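Local structure of putative aminotransferase (Actinomadura melliaura, 4ZWV) at residues A[192-197]-A[239-244]; A[17-22]-A[249-254]; A[113-118]-A[139-144]; A[95-100]-A[120-125]; A[267-272]-A[363-368]. The protein probably acts as a pyridoxal 5'-phosphate-dependent sugar aminotransferase in making the aminopentose of the indolocarbazole AT2433. One frame throughout, in Å; residues are numbered along the deposited sequence.

Contact 1 (A[192-197]-A[239-244])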
# COMPACT_ATOMS: atom_id res chain seq x y z
N LEU A 192 14.16 3.48 -12.30
CA LEU A 192 13.20 2.69 -13.05
C LEU A 192 11.85 2.92 -12.40
O LEU A 192 11.69 2.63 -11.22
CB LEU A 192 13.56 1.20 -13.00
CG LEU A 192 12.52 0.27 -13.63
CD1 LEU A 192 12.34 0.61 -15.11
CD2 LEU A 192 12.94 -1.18 -13.46
N THR A 193 10.88 3.46 -13.14
CA THR A 193 9.58 3.67 -12.50
C THR A 193 8.43 2.89 -13.11
O THR A 193 8.37 2.64 -14.32
CB THR A 193 9.19 5.18 -12.45
OG1 THR A 193 8.01 5.33 -11.64
CG2 THR A 193 8.91 5.73 -13.83
N CYS A 194 7.51 2.50 -12.23
CA CYS A 194 6.23 1.89 -12.60
C CYS A 194 5.10 2.85 -12.30
O CYS A 194 3.94 2.45 -12.30
CB CYS A 194 5.99 0.61 -11.80
SG CYS A 194 7.21 -0.68 -12.06
N GLY A 195 5.44 4.10 -12.03
CA GLY A 195 4.52 5.04 -11.41
C GLY A 195 4.68 4.88 -9.92
O GLY A 195 5.21 5.75 -9.23
N ASP A 196 4.20 3.75 -9.43
CA ASP A 196 4.58 3.25 -8.12
C ASP A 196 4.82 1.77 -8.26
O ASP A 196 4.17 1.09 -9.07
CB ASP A 196 3.52 3.52 -7.05
CG ASP A 196 3.64 4.90 -6.44
OD1 ASP A 196 4.72 5.25 -5.91
OD2 ASP A 196 2.65 5.65 -6.49
N GLY A 197 5.76 1.25 -7.48
CA GLY A 197 6.06 -0.16 -7.50
C GLY A 197 7.33 -0.41 -6.74
O GLY A 197 8.03 0.52 -6.34
N TRP A 239 -0.00 -5.91 -0.61
CA TRP A 239 1.35 -5.43 -0.82
C TRP A 239 1.84 -5.70 -2.23
O TRP A 239 2.98 -5.37 -2.55
CB TRP A 239 2.30 -6.10 0.17
CG TRP A 239 2.19 -5.57 1.60
CD1 TRP A 239 2.04 -4.28 1.99
CD2 TRP A 239 2.29 -6.36 2.80
NE1 TRP A 239 2.02 -4.21 3.38
CE2 TRP A 239 2.18 -5.47 3.89
CE3 TRP A 239 2.45 -7.72 3.05
CZ2 TRP A 239 2.21 -5.90 5.21
CZ3 TRP A 239 2.49 -8.15 4.38
CH2 TRP A 239 2.38 -7.24 5.44
N HIS A 240 1.01 -6.32 -3.06
CA HIS A 240 1.44 -6.70 -4.41
C HIS A 240 1.39 -5.55 -5.42
O HIS A 240 0.85 -4.47 -5.15
CB HIS A 240 0.59 -7.88 -4.91
CG HIS A 240 -0.83 -7.53 -5.21
ND1 HIS A 240 -1.63 -8.33 -5.99
CD2 HIS A 240 -1.59 -6.48 -4.82
CE1 HIS A 240 -2.83 -7.78 -6.08
NE2 HIS A 240 -2.84 -6.66 -5.39
N MSE A 241 2.01 -5.81 -6.57
CA MSE A 241 1.92 -4.95 -7.75
C MSE A 241 0.88 -5.53 -8.71
O MSE A 241 0.74 -6.75 -8.81
CB MSE A 241 3.29 -4.87 -8.46
CG MSE A 241 3.27 -3.95 -9.68
SE MSE A 241 4.91 -4.05 -10.71
CE MSE A 241 6.16 -3.37 -9.39
N THR A 242 0.18 -4.66 -9.44
CA THR A 242 -0.78 -5.10 -10.44
C THR A 242 -0.29 -4.79 -11.86
O THR A 242 0.74 -4.13 -12.04
CB THR A 242 -2.13 -4.45 -10.23
OG1 THR A 242 -1.96 -3.03 -10.34
CG2 THR A 242 -2.67 -4.80 -8.85
N ASP A 243 -1.03 -5.27 -12.85
CA ASP A 243 -0.56 -5.20 -14.24
C ASP A 243 -0.45 -3.78 -14.79
O ASP A 243 0.39 -3.52 -15.65
CB ASP A 243 -1.46 -6.04 -15.16
CG ASP A 243 -1.02 -7.50 -15.23
OD1 ASP A 243 -0.26 -7.96 -14.33
OD2 ASP A 243 -1.43 -8.20 -16.17
N LEU A 244 -1.28 -2.85 -14.32
CA LEU A 244 -1.17 -1.46 -14.77
C LEU A 244 0.24 -0.91 -14.53
O LEU A 244 0.87 -0.33 -15.43
CB LEU A 244 -2.20 -0.57 -14.07
CG LEU A 244 -2.11 0.94 -14.28
CD1 LEU A 244 -2.33 1.31 -15.75
CD2 LEU A 244 -3.10 1.66 -13.38
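Met241, present as selenomethionine, reaches across to the 192-197 loop with its terminal methyl. CG stands anti to the backbone N (chi1 -178°) and the chain runs straight out as far as SE; a bend at chi3 (-63°) then turns CE against the loop. There Met241 CE meets Gly197 CA at 3.7 Å and Cys194 SG at 3.9 Å, so a single methyl is shared by a thiol and a bare backbone carbon. A beta carbon on Gly197 would probably run into Met241 CE. Cys194 points its CB toward Met241, and Phe38 of helix 33-46 packs on both side chains. The loop is shaped by an ST turn, in which Gly195 N donates to Thr193 OG1 over 2.9 Å; Thr193 OG1 is also bonded to Phe186 O. Gly197 lies about 6 Å from the side chain of Ser185, which binds pyridoxal 5'-phosphate, and the loop comes just after Lys190, the predicted Schiff-base lysine. Asp196 forms a salt bridge with Lys238 of the second subunit. Between the two segments the contact is apolar, made by the Met241 methyl, the Cys194 sulfur and the Gly197 alpha carbon, so it rests on dispersion and close fit.

Contact 2 (A[17-22]-A[249-254]); sequences LDRVAE and GLANLE
Arg19 gives up the most surface here, laying one face of its guanidinium over Leu250 and the root of its chain on Ala251. Bends at chi2 (-69°) and chi3 (-148°) bring the guanidinium over Leu250, which the arginine crosses obliquely. Leu250 CB sits beneath the rim of the flat group, 3.7 Å from Arg19 NH1, and Leu250 CD1 adds a second point at 3.9 Å from Arg19 NH2. Ala251 offers only its CB, 4.0 Å from Arg19 CG, and this short side chain lets the backbones approach to 6.7 Å between Arg19 CA and Ala251 CA. The charge is met outside the pair: Arg19 NH1 forms a salt bridge with Glu37 of helix 33-46. A further bridge from Arg19 NH2 to Glu22 OE1 is less certain, because Glu22 has two conformers. A leucine in place of Arg19 would probably leave Glu37 without this positive mate and strip the flat cover from Leu250. The next residue, Val20, packs on Phe24 of the second subunit. The arginine thus works two ways, its apolar stem and guanidinium face against helix 243-273 and its N-H groups toward acids, tying helix 16-26 to two other helices.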
# COMPACT_ATOMS: atom_id res chain seq x y z
N LEU A 17 2.30 4.54 -22.71
CA LEU A 17 0.88 4.65 -23.04
C LEU A 17 0.42 3.43 -23.83
O LEU A 17 -0.68 2.92 -23.61
CB LEU A 17 0.60 5.94 -23.81
CG LEU A 17 -0.88 6.30 -24.00
CD1 LEU A 17 -1.54 6.48 -22.63
CD2 LEU A 17 -1.02 7.56 -24.84
N ASP A 18 1.27 2.96 -24.74
CA ASP A 18 1.01 1.75 -25.52
C ASP A 18 0.82 0.54 -24.60
O ASP A 18 -0.09 -0.26 -24.80
CB ASP A 18 2.16 1.50 -26.51
CG ASP A 18 2.15 0.09 -27.11
OD1 ASP A 18 2.76 -0.83 -26.51
OD2 ASP A 18 1.56 -0.10 -28.19
N ARG A 19 1.66 0.42 -23.59
CA ARG A 19 1.55 -0.71 -22.67
C ARG A 19 0.31 -0.62 -21.79
O ARG A 19 -0.35 -1.63 -21.54
CB ARG A 19 2.80 -0.82 -21.78
CG ARG A 19 4.02 -1.33 -22.50
CD ARG A 19 3.84 -2.79 -22.87
NE ARG A 19 5.11 -3.51 -22.85
CZ ARG A 19 5.22 -4.81 -22.63
NH1 ARG A 19 6.42 -5.38 -22.64
NH2 ARG A 19 4.14 -5.55 -22.41
N VAL A 20 -0.01 0.59 -21.33
CA VAL A 20 -1.22 0.77 -20.53
C VAL A 20 -2.47 0.47 -21.36
O VAL A 20 -3.42 -0.14 -20.87
CB VAL A 20 -1.29 2.19 -19.93
CG1 VAL A 20 -2.66 2.45 -19.30
CG2 VAL A 20 -0.18 2.37 -18.90
N ALA A 21 -2.46 0.88 -22.62
CA ALA A 21 -3.59 0.59 -23.51
C ALA A 21 -3.82 -0.92 -23.60
O ALA A 21 -4.95 -1.38 -23.65
CB ALA A 21 -3.37 1.18 -24.90
N GLU A 22 -2.72 -1.68 -23.64
CA GLU A 22 -2.77 -3.14 -23.69
C GLU A 22 -3.48 -3.70 -22.45
O GLU A 22 -4.33 -4.58 -22.56
CB GLU A 22 -1.35 -3.72 -23.81
CG GLU A 22 -1.27 -5.25 -23.82
CD GLU A 22 0.16 -5.79 -23.61
OE1 GLU A 22 1.10 -4.99 -23.43
OE2 GLU A 22 0.33 -7.02 -23.62
N GLY A 249 6.42 -0.19 -15.89
CA GLY A 249 7.78 -0.64 -15.65
C GLY A 249 8.40 -1.31 -16.87
O GLY A 249 9.55 -1.06 -17.20
N LEU A 250 7.63 -2.17 -17.54
CA LEU A 250 8.13 -2.84 -18.75
C LEU A 250 8.53 -1.83 -19.81
O LEU A 250 9.58 -1.97 -20.46
CB LEU A 250 7.07 -3.79 -19.31
CG LEU A 250 6.97 -5.11 -18.54
CD1 LEU A 250 5.63 -5.81 -18.78
CD2 LEU A 250 8.14 -6.02 -18.90
N ALA A 251 7.71 -0.80 -19.98
CA ALA A 251 8.00 0.24 -20.96
C ALA A 251 9.27 1.01 -20.61
O ALA A 251 10.03 1.42 -21.49
CB ALA A 251 6.82 1.21 -21.08
N ASN A 252 9.51 1.18 -19.32
CA ASN A 252 10.63 2.00 -18.88
C ASN A 252 11.95 1.22 -18.81
O ASN A 252 13.03 1.81 -18.68
CB ASN A 252 10.30 2.65 -17.55
CG ASN A 252 9.35 3.81 -17.72
OD1 ASN A 252 9.34 4.46 -18.77
ND2 ASN A 252 8.54 4.07 -16.70
N LEU A 253 11.87 -0.10 -18.91
CA LEU A 253 13.08 -0.92 -18.89
C LEU A 253 13.96 -0.66 -20.09
O LEU A 253 15.18 -0.80 -20.00
CB LEU A 253 12.73 -2.41 -18.84
CG LEU A 253 12.55 -3.04 -17.47
CD1 LEU A 253 12.08 -4.47 -17.61
CD2 LEU A 253 13.87 -2.97 -16.71
N GLU A 254 13.35 -0.27 -21.20
CA GLU A 254 14.09 -0.10 -22.45
C GLU A 254 15.25 0.88 -22.35
O GLU A 254 16.31 0.67 -22.93
CB GLU A 254 13.15 0.34 -23.57
CG GLU A 254 12.55 -0.81 -24.35
CD GLU A 254 11.86 -1.81 -23.46
OE1 GLU A 254 12.24 -3.00 -23.49
OE2 GLU A 254 10.93 -1.40 -22.72

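Contact 3 (A[113-118]-A[139-144])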
# COMPACT_ATOMS: atom_id res chain seq x y z
N ASP A 113 31.17 0.73 12.30
CA ASP A 113 31.78 0.61 13.63
C ASP A 113 30.71 0.83 14.69
O ASP A 113 30.64 0.10 15.69
CB ASP A 113 32.90 1.64 13.82
CG ASP A 113 34.09 1.37 12.93
OD1 ASP A 113 34.53 0.21 12.85
OD2 ASP A 113 34.59 2.33 12.31
N ASP A 114 29.87 1.83 14.47
CA ASP A 114 28.79 2.14 15.40
C ASP A 114 27.76 1.02 15.38
O ASP A 114 27.24 0.64 16.42
CB ASP A 114 28.15 3.49 15.05
CG ASP A 114 27.28 4.03 16.17
OD1 ASP A 114 27.73 4.04 17.34
OD2 ASP A 114 26.13 4.45 15.88
N LEU A 115 27.49 0.48 14.19
CA LEU A 115 26.59 -0.66 14.08
C LEU A 115 27.04 -1.81 14.97
O LEU A 115 26.26 -2.33 15.76
CB LEU A 115 26.50 -1.13 12.63
CG LEU A 115 25.71 -2.44 12.50
CD1 LEU A 115 24.24 -2.25 12.88
CD2 LEU A 115 25.84 -2.99 11.10
N GLU A 116 28.31 -2.18 14.86
CA GLU A 116 28.78 -3.33 15.61
C GLU A 116 28.68 -3.09 17.12
O GLU A 116 28.31 -4.00 17.88
CB GLU A 116 30.22 -3.70 15.22
CG GLU A 116 30.68 -4.95 15.97
CD GLU A 116 31.81 -5.69 15.30
OE1 GLU A 116 32.51 -5.11 14.44
OE2 GLU A 116 32.00 -6.88 15.64
N ARG A 117 28.93 -1.86 17.56
CA ARG A 117 28.81 -1.53 18.98
C ARG A 117 27.37 -1.61 19.48
O ARG A 117 27.13 -1.81 20.68
CB ARG A 117 29.36 -0.13 19.26
CG ARG A 117 30.88 -0.02 19.13
CD ARG A 117 31.37 1.32 19.67
NE ARG A 117 30.76 2.45 18.98
CZ ARG A 117 31.34 3.14 18.00
NH1 ARG A 117 32.56 2.82 17.58
NH2 ARG A 117 30.69 4.15 17.45
N LYS A 118 26.40 -1.45 18.58
CA LYS A 118 25.01 -1.34 19.01
C LYS A 118 24.19 -2.62 18.86
O LYS A 118 23.05 -2.69 19.32
CB LYS A 118 24.34 -0.19 18.28
CG LYS A 118 24.79 1.16 18.83
CD LYS A 118 24.30 2.32 18.00
CE LYS A 118 24.55 3.63 18.74
NZ LYS A 118 24.33 4.81 17.86
N ASP A 139 30.37 -6.95 2.55
CA ASP A 139 31.23 -8.01 3.08
C ASP A 139 31.61 -7.72 4.52
O ASP A 139 31.67 -8.62 5.36
CB ASP A 139 32.51 -8.18 2.25
CG ASP A 139 32.28 -8.80 0.87
OD1 ASP A 139 31.15 -9.24 0.55
OD2 ASP A 139 33.26 -8.86 0.10
N ARG A 140 31.89 -6.46 4.82
CA ARG A 140 32.22 -6.08 6.19
C ARG A 140 31.02 -6.31 7.10
O ARG A 140 31.15 -6.83 8.22
CB ARG A 140 32.66 -4.62 6.25
CG ARG A 140 33.04 -4.20 7.64
CD ARG A 140 33.61 -2.80 7.67
NE ARG A 140 33.84 -2.39 9.05
CZ ARG A 140 34.00 -1.13 9.43
NH1 ARG A 140 33.97 -0.16 8.52
NH2 ARG A 140 34.19 -0.84 10.71
N LEU A 141 29.85 -5.92 6.61
CA LEU A 141 28.61 -6.14 7.32
C LEU A 141 28.42 -7.63 7.63
O LEU A 141 28.10 -7.99 8.77
CB LEU A 141 27.46 -5.60 6.48
CG LEU A 141 26.06 -5.85 6.99
CD1 LEU A 141 25.86 -5.19 8.35
CD2 LEU A 141 25.04 -5.34 5.98
N ALA A 142 28.66 -8.50 6.65
CA ALA A 142 28.53 -9.95 6.87
C ALA A 142 29.49 -10.44 7.97
O ALA A 142 29.12 -11.30 8.77
CB ALA A 142 28.77 -10.71 5.57
N GLY A 143 30.70 -9.90 8.02
CA GLY A 143 31.65 -10.26 9.07
C GLY A 143 31.18 -9.84 10.45
O GLY A 143 31.36 -10.57 11.44
N ILE A 144 30.59 -8.66 10.53
CA ILE A 144 30.02 -8.16 11.77
C ILE A 144 28.95 -9.13 12.28
O ILE A 144 28.91 -9.45 13.47
CB ILE A 144 29.44 -6.75 11.58
CG1 ILE A 144 30.59 -5.76 11.42
CG2 ILE A 144 28.54 -6.37 12.77
CD1 ILE A 144 30.17 -4.39 10.90
O HOH W 1 34.51 2.55 9.51
O HOH W 2 29.50 -8.23 15.96
O HOH W 3 32.58 -2.96 12.87
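Asp113 and Arg140 bridge the two helices at their solvent side. Asp113 OD1 comes in at the edge of the Arg140 guanidinium, the carboxylate turned 60° against that plane, in a salt bridge to NH2; the modelled 2.4 Å between Asp113 OD1 and Arg140 NH2 is too short to be taken literally. Arg140 can reach this far because its chain is extended from CG to NE. Toward the core, Leu115 CD2 butts against Leu141 CD1 at 3.5 Å, the two leucines crossing at about a right angle. Glu116 passes across Ile144 at a slant: Glu116 CB is 4.0 Å from Ile144 CG2, and Glu116 OE1 is 3.6 Å from Ile144 CG1. Waters fill in the polar rim. One donates to Asp113 OD2 and accepts from Arg140 NH1, doubling the salt bridge; another donates to both Glu116 OE2 and Ile144 O. Glu116 OE2 is in turn held by a salt bridge to Arg147. Further in, Leu115 rests on Ile126 and Leu141 on Val128, so the segments 113-118 and 139-144, nearly parallel at 17°, pack on strand 123-129, which lies between the two helices in the chain, in the alternating alpha/beta order of this fold. Chemically the interface is graded: apolar side chains next to the sheet, then charges eased by water outside, where solvent is likely to weaken the salt bridge while the leucines and isoleucine carry the packing.

Contact 4 (A[95-100]-A[120-125])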
# COMPACT_ATOMS: atom_id res chain seq x y z
N GLY A 95 5.75 -2.57 14.56
CA GLY A 95 5.64 -2.71 16.01
C GLY A 95 6.96 -2.80 16.74
O GLY A 95 7.00 -3.21 17.90
N ARG A 96 8.05 -2.38 16.09
CA ARG A 96 9.38 -2.49 16.68
C ARG A 96 9.94 -1.15 17.13
O ARG A 96 9.37 -0.09 16.84
CB ARG A 96 10.37 -3.14 15.70
CG ARG A 96 9.81 -4.34 14.97
CD ARG A 96 9.33 -5.45 15.89
NE ARG A 96 8.65 -6.45 15.09
CZ ARG A 96 8.08 -7.55 15.58
NH1 ARG A 96 8.15 -7.82 16.88
NH2 ARG A 96 7.46 -8.39 14.76
N ARG A 97 11.07 -1.20 17.80
CA ARG A 97 11.76 -0.03 18.30
C ARG A 97 13.01 0.27 17.46
O ARG A 97 13.81 -0.62 17.21
CB ARG A 97 12.12 -0.26 19.77
CG ARG A 97 13.17 0.63 20.35
CD ARG A 97 13.28 0.36 21.85
NE ARG A 97 13.73 -1.00 22.16
CZ ARG A 97 14.99 -1.33 22.40
NH1 ARG A 97 15.93 -0.40 22.34
NH2 ARG A 97 15.32 -2.58 22.69
N ILE A 98 13.16 1.52 17.02
CA ILE A 98 14.34 1.91 16.25
C ILE A 98 15.49 2.23 17.19
O ILE A 98 15.32 2.99 18.15
CB ILE A 98 14.07 3.14 15.36
CG1 ILE A 98 12.92 2.88 14.39
CG2 ILE A 98 15.32 3.52 14.59
CD1 ILE A 98 12.41 4.15 13.71
N THR A 99 16.67 1.66 16.93
CA THR A 99 17.89 2.10 17.58
C THR A 99 18.74 2.74 16.50
O THR A 99 19.16 2.08 15.55
CB THR A 99 18.64 0.95 18.26
OG1 THR A 99 17.85 0.44 19.34
CG2 THR A 99 19.98 1.44 18.79
N TRP A 100 18.97 4.05 16.64
CA TRP A 100 19.69 4.78 15.61
C TRP A 100 21.16 4.42 15.56
O TRP A 100 21.82 4.30 16.59
CB TRP A 100 19.58 6.30 15.82
CG TRP A 100 18.21 6.86 15.76
CD1 TRP A 100 17.58 7.58 16.73
CD2 TRP A 100 17.29 6.80 14.65
NE1 TRP A 100 16.32 7.95 16.32
CE2 TRP A 100 16.12 7.49 15.04
CE3 TRP A 100 17.33 6.22 13.38
CZ2 TRP A 100 15.01 7.62 14.20
CZ3 TRP A 100 16.23 6.35 12.54
CH2 TRP A 100 15.09 7.05 12.96
N SER A 120 22.83 -5.93 20.00
CA SER A 120 22.57 -6.30 21.39
C SER A 120 21.69 -7.54 21.43
O SER A 120 21.20 -7.98 20.38
CB SER A 120 21.90 -5.14 22.14
OG SER A 120 20.53 -5.05 21.80
N PRO A 121 21.47 -8.11 22.64
CA PRO A 121 20.53 -9.23 22.72
C PRO A 121 19.12 -8.89 22.24
O PRO A 121 18.36 -9.80 21.94
CB PRO A 121 20.53 -9.56 24.22
CG PRO A 121 21.89 -9.15 24.68
CD PRO A 121 22.21 -7.92 23.90
N ALA A 122 18.78 -7.60 22.12
CA ALA A 122 17.46 -7.20 21.63
C ALA A 122 17.39 -7.01 20.12
O ALA A 122 16.31 -6.75 19.58
CB ALA A 122 17.01 -5.92 22.33
N THR A 123 18.51 -7.12 19.42
CA THR A 123 18.54 -6.82 17.99
C THR A 123 17.80 -7.85 17.16
O THR A 123 18.13 -9.04 17.15
CB THR A 123 19.97 -6.73 17.46
OG1 THR A 123 20.67 -5.72 18.19
CG2 THR A 123 19.96 -6.35 16.00
N ARG A 124 16.77 -7.37 16.48
CA ARG A 124 15.97 -8.20 15.62
C ARG A 124 16.49 -8.24 14.18
O ARG A 124 16.57 -9.29 13.54
CB ARG A 124 14.54 -7.64 15.65
CG ARG A 124 13.57 -8.29 14.75
CD ARG A 124 12.17 -7.71 14.97
NE ARG A 124 11.20 -8.67 14.48
CZ ARG A 124 10.74 -9.69 15.20
NH1 ARG A 124 9.89 -10.54 14.66
NH2 ARG A 124 11.15 -9.86 16.46
N ALA A 125 16.91 -7.08 13.70
CA ALA A 125 17.29 -6.90 12.31
C ALA A 125 18.04 -5.60 12.15
O ALA A 125 18.04 -4.76 13.05
CB ALA A 125 16.06 -6.91 11.39
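At the leading ends of strands 97-100 and 123-129, which flank strand 76-79 in the main sheet, Arg96 and Arg124 stack their guanidinium groups face to face. The centres are 3.4 Å apart and the planes only 12° from parallel, with each CZ over the middle of the other group. Arg96 NH2 and Arg124 NH1, both donors, stand 3.2 Å apart. A bend at chi2 (-58°) aims the Arg96 chain across, whereas Arg124 runs out extended and turns only at its last torsion (chi4 84°) to lie flat. The like charges are probably tolerated because the rims find acceptors: Arg96 NE and NH1 form salt bridges with Asp94 and Glu72, and Arg124 NH1 and NH2 bond to the carbonyls of Ala70 and Arg74. With a leucine in place of Arg96, Asp94 and Glu72 would probably lack their mate and the Arg124 guanidinium would lose the cover on one face. Arg97 NH2, salt-bridged to Asp75, brings its edge to Ala122 CB at 3.8 Å, a contact less certain because Arg97 has two conformers. Ala122 sits in a type I turn from Ser120 to Thr123. Strand 76-79 pairs with both strand 97-100, an edge strand of the sheet within this chain, and strand 123-129; Gly95 closes helix 85-93 with a Schellman motif, and helix 112-118 connects strands 97-100 and 123-129 in a beta-alpha-beta crossover.

Contact 5 (A[267-272]-A[363-368]); sequences AAFYDK and HVVATI
Phe269, the first residue of 267-272 to reach the partner helix, meets Val365 with one ring corner: Phe269 CE2 comes within 3.6 Å of Val365 CG2. With CG trans to the backbone N (chi1 179°), the ring swings round from its own helix toward the valine, and Arg361 adds a cation-pi contact. Tyr270 follows and buries more. Its CB leaves the helix at an angle to the partner, but its ring extends toward the valines. Val365 CG2 lies at the ring edge, 3.8 Å from Tyr270 CD1, so this one methyl is wedged against both aromatic rings. Farther out the ring crosses Val364 at about a right angle, with Val364 CG1 3.6 Å from Tyr270 OH. The hydroxyl is hydrogen-bonded to Pro351 O, while Tyr296 meets the Tyr270 ring edge to face. Asp271, next along, turns to the same Tyr296, bonding to its OH. The segments 267-272 and 363-368 run in nearly the same direction, 24° apart, with a closest approach of their axes of 10.9 Å, a spacing that these aromatic side chains span. Joined here are the C-terminal part of helix 243-273 and helix 358-369 near the chain end. The contact itself is apolar, aromatic rings against branched aliphatics, and the one polar atom drawn into it, Tyr270 OH, has a backbone carbonyl to satisfy it.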
# COMPACT_ATOMS: atom_id res chain seq x y z
N ALA A 267 28.20 12.28 -12.75
CA ALA A 267 28.92 12.16 -11.48
C ALA A 267 30.43 12.20 -11.70
O ALA A 267 31.16 12.86 -10.96
CB ALA A 267 28.52 10.88 -10.76
N ALA A 268 30.89 11.49 -12.73
CA ALA A 268 32.31 11.49 -13.05
C ALA A 268 32.77 12.89 -13.44
O ALA A 268 33.87 13.31 -13.09
CB ALA A 268 32.60 10.50 -14.17
N PHE A 269 31.91 13.60 -14.16
CA PHE A 269 32.20 14.98 -14.56
C PHE A 269 32.37 15.87 -13.33
O PHE A 269 33.34 16.63 -13.23
CB PHE A 269 31.09 15.51 -15.47
CG PHE A 269 31.28 16.93 -15.92
CD1 PHE A 269 32.10 17.22 -16.99
CD2 PHE A 269 30.61 17.96 -15.28
CE1 PHE A 269 32.27 18.53 -17.40
CE2 PHE A 269 30.78 19.27 -15.69
CZ PHE A 269 31.61 19.55 -16.75
N TYR A 270 31.43 15.78 -12.39
CA TYR A 270 31.55 16.53 -11.14
C TYR A 270 32.81 16.15 -10.36
O TYR A 270 33.50 17.02 -9.83
CB TYR A 270 30.33 16.32 -10.25
CG TYR A 270 29.05 16.98 -10.72
CD1 TYR A 270 29.05 18.11 -11.53
CD2 TYR A 270 27.82 16.45 -10.33
CE1 TYR A 270 27.86 18.71 -11.93
CE2 TYR A 270 26.63 17.03 -10.73
CZ TYR A 270 26.66 18.15 -11.53
OH TYR A 270 25.46 18.72 -11.91
N ASP A 271 33.10 14.85 -10.28
CA ASP A 271 34.33 14.38 -9.63
C ASP A 271 35.56 15.09 -10.17
O ASP A 271 36.47 15.44 -9.42
CB ASP A 271 34.54 12.88 -9.83
CG ASP A 271 33.58 12.02 -9.03
OD1 ASP A 271 32.96 12.49 -8.04
OD2 ASP A 271 33.47 10.83 -9.40
N LYS A 272 35.58 15.28 -11.49
CA LYS A 272 36.73 15.84 -12.18
C LYS A 272 36.80 17.36 -12.07
O LYS A 272 37.89 17.94 -11.98
CB LYS A 272 36.70 15.44 -13.66
CG LYS A 272 37.84 15.99 -14.52
CD LYS A 272 37.62 15.64 -15.99
CE LYS A 272 38.77 16.12 -16.87
NZ LYS A 272 38.94 17.61 -16.83
N HIS A 363 26.92 24.55 -16.24
CA HIS A 363 26.36 25.66 -15.49
C HIS A 363 26.45 25.42 -13.98
O HIS A 363 26.78 26.33 -13.22
CB HIS A 363 24.90 25.91 -15.92
CG HIS A 363 24.19 26.95 -15.12
ND1 HIS A 363 24.62 28.26 -15.06
CD2 HIS A 363 23.07 26.89 -14.36
CE1 HIS A 363 23.80 28.96 -14.29
NE2 HIS A 363 22.85 28.15 -13.85
N VAL A 364 26.18 24.18 -13.56
CA VAL A 364 26.29 23.81 -12.15
C VAL A 364 27.73 24.01 -11.67
O VAL A 364 27.97 24.66 -10.65
CB VAL A 364 25.85 22.36 -11.91
CG1 VAL A 364 26.18 21.91 -10.49
CG2 VAL A 364 24.35 22.20 -12.21
N VAL A 365 28.68 23.48 -12.42
CA VAL A 365 30.10 23.58 -12.06
C VAL A 365 30.58 25.03 -12.06
O VAL A 365 31.26 25.45 -11.12
CB VAL A 365 30.97 22.75 -13.02
CG1 VAL A 365 32.45 23.13 -12.88
CG2 VAL A 365 30.76 21.26 -12.74
N ALA A 366 30.23 25.79 -13.09
CA ALA A 366 30.66 27.18 -13.19
C ALA A 366 30.11 28.02 -12.04
O ALA A 366 30.80 28.89 -11.49
CB ALA A 366 30.25 27.78 -14.52
N THR A 367 28.86 27.74 -11.67
CA THR A 367 28.22 28.46 -10.58
C THR A 367 28.93 28.18 -9.26
O THR A 367 29.29 29.11 -8.53
CB THR A 367 26.72 28.10 -10.47
OG1 THR A 367 26.05 28.51 -11.67
CG2 THR A 367 26.09 28.80 -9.28
N ILE A 368 29.15 26.91 -8.96
CA ILE A 368 29.84 26.52 -7.73
C ILE A 368 31.27 27.09 -7.69
O ILE A 368 31.69 27.64 -6.67
CB ILE A 368 29.89 24.99 -7.58
CG1 ILE A 368 28.48 24.44 -7.34
CG2 ILE A 368 30.80 24.58 -6.43
CD1 ILE A 368 28.42 22.93 -7.35

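In the fold
Contacts 1 and 2 form one neighbourhood, their centres 12 Å apart: Thr193 O lies 2.8 Å from Asn252 ND2, probably a hydrogen bond, and Cys194 SG packs on Gly249 CA. Both also touch the second subunit. Contact 1 is the one near the cofactor site, with Gly197 about 7 Å from Gly57, which binds pyridoxal 5'-phosphate. Contacts 3 and 4 make a second cluster, centres 15 Å apart, linked by Lys118 NZ to Trp100 O at 2.9 Å, also a probable hydrogen bond; helix 112-118 lies in the chain between the strands of contact 4. Contact 5 stands apart, its centre about 34 Å from those of contacts 1 and 2, although helix 243-273 runs through all three. Contacts 2 to 5 lie away from the cofactor site.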